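Uncharacterized protein (Bacteroides vulgatus, PDB 4R8O) is of unknown function but belongs to the DUF3836 family of single-layer beta-sheet proteins, thought to have evolved from beta-hairpin repeats. Local coordinates at residues A12-N16 with G17-S21. Residues are numbered along the deposited sequence; the frame is centred on the assembly and turned at random.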
loop_
_atom_site.group_PDB
_atom_site.type_symbol
_atom_site.label_atom_id
_atom_site.label_comp_id
_atom_site.label_asym_id
_atom_site.label_seq_id
_atom_site.Cartn_x
_atom_site.Cartn_y
_atom_site.Cartn_z
ATOM N N ALA A 12 8.530 9.520 3.527
ATOM C CA ALA A 12 7.496 9.085 4.443
ATOM C C ALA A 12 6.800 10.266 5.092
ATOM O O ALA A 12 7.447 11.256 5.494
ATOM C CB ALA A 12 8.099 8.228 5.540
ATOM N N GLU A 13 5.480 10.128 5.232
ATOM C CA GLU A 13 4.676 11.070 5.952
ATOM C C GLU A 13 4.325 10.417 7.267
ATOM O O GLU A 13 3.694 9.337 7.292
ATOM C CB GLU A 13 3.390 11.363 5.195
ATOM C CG GLU A 13 2.386 12.121 6.050
ATOM C CD GLU A 13 1.055 12.347 5.379
ATOM O OE1 GLU A 13 0.899 12.047 4.156
ATOM O OE2 GLU A 13 0.145 12.788 6.130
ATOM N N GLU A 14 4.605 11.130 8.346
ATOM C CA GLU A 14 4.383 10.638 9.702
ATOM C C GLU A 14 3.255 11.458 10.340
ATOM O O GLU A 14 3.129 12.648 10.064
ATOM C CB GLU A 14 5.667 10.726 10.510
ATOM C CG GLU A 14 5.543 10.171 11.928
ATOM C CD GLU A 14 6.850 9.615 12.507
ATOM O OE1 GLU A 14 7.571 8.862 11.811
ATOM O OE2 GLU A 14 7.145 9.914 13.685
ATOM N N VAL A 15 2.414 10.806 11.138
ATOM C CA VAL A 15 1.348 11.465 11.926
ATOM C C VAL A 15 1.306 10.702 13.242
ATOM O O VAL A 15 1.135 9.487 13.222
ATOM C CB VAL A 15 -0.052 11.418 11.235
ATOM C CG1 VAL A 15 -1.175 11.850 12.171
ATOM C CG2 VAL A 15 -0.057 12.275 9.979
ATOM N N ASN A 16 1.477 11.414 14.360
ATOM C CA ASN A 16 1.494 10.823 15.706
ATOM C C ASN A 16 2.430 9.609 15.869
ATOM O O ASN A 16 2.077 8.631 16.537
ATOM C CB ASN A 16 0.065 10.460 16.151
ATOM C CG ASN A 16 -0.872 11.660 16.209
ATOM O OD1 ASN A 16 -0.453 12.810 16.418
ATOM N ND2 ASN A 16 -2.166 11.389 16.051
ATOM N N GLY A 17 3.606 9.658 15.233
ATOM C CA GLY A 17 4.602 8.603 15.394
ATOM C C GLY A 17 4.504 7.478 14.394
ATOM O O GLY A 17 5.427 6.663 14.320
ATOM N N VAL A 18 3.411 7.423 13.625
ATOM C CA VAL A 18 3.239 6.387 12.632
ATOM C C VAL A 18 3.158 6.977 11.250
ATOM O O VAL A 18 2.411 7.920 11.009
ATOM C CB VAL A 18 2.001 5.483 12.860
ATOM C CG1 VAL A 18 2.243 4.592 14.074
ATOM C CG2 VAL A 18 0.701 6.262 13.006
ATOM N N VAL A 19 3.897 6.333 10.348
ATOM C CA VAL A 19 3.828 6.570 8.917
ATOM C C VAL A 19 2.470 6.251 8.281
ATOM O O VAL A 19 2.094 5.104 8.159
ATOM C CB VAL A 19 4.941 5.813 8.149
ATOM C CG1 VAL A 19 6.297 6.372 8.522
ATOM C CG2 VAL A 19 4.940 4.312 8.410
ATOM N N VAL A 20 1.753 7.289 7.864
ATOM C CA VAL A 20 0.408 7.193 7.276
ATOM C C VAL A 20 0.514 6.985 5.787
ATOM O O VAL A 20 -0.434 6.563 5.135
ATOM C CB VAL A 20 -0.383 8.501 7.551
ATOM C CG1 VAL A 20 -1.797 8.492 6.945
ATOM C CG2 VAL A 20 -0.463 8.709 9.045
ATOM N N SER A 21 1.656 7.334 5.241
ATOM C CA SER A 21 1.878 7.238 3.834
ATOM C C SER A 21 3.364 7.242 3.533
ATOM O O SER A 21 4.167 7.790 4.299
ATOM C CB SER A 21 1.223 8.426 3.140
ATOM O OG SER A 21 1.561 8.475 1.756
#
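With chi1 of Val20 at 179°, its CG2 lies beside its own backbone N and opposite the carbonyl carbon, and from there this methyl reaches Val15, 3.5 Å from CB. Val20, at a bulge, leans in toward Val15, whose side chain is on the face of Glu13, Val18 and Ser21; the two meet at a slant, beta-branched valine offering methyls for such cross-strand contact. Glu14 extends its chain from chi1 -177° over the turn, laying its carboxylate against the Gly17 backbone, OE2 3.3 Å from Gly17 CA. This is the tip of the hairpin of strands 8-15 and 18-28, the first two of a meandering antiparallel sheet, closed by a type I' turn from Val15 to Val18. Asn16 suits the first inner position because asparagine tolerates positive phi, and at Gly17 a CB would jam against the preceding carbonyl oxygen. Val15 N to Val18 O is 2.9 Å and Val18 N to Val15 O 3.1 Å, two hydrogen bonds that make a hydrogen-bonded antiparallel pair. Farther down, two residues, Val20 and Ser21, stand opposite the single Glu13, a classic bulge: Glu13 O accepts a hydrogen bond from Val20 N, 2.9 Å away, while Glu13 N donates to Ser21 O at 2.8 Å.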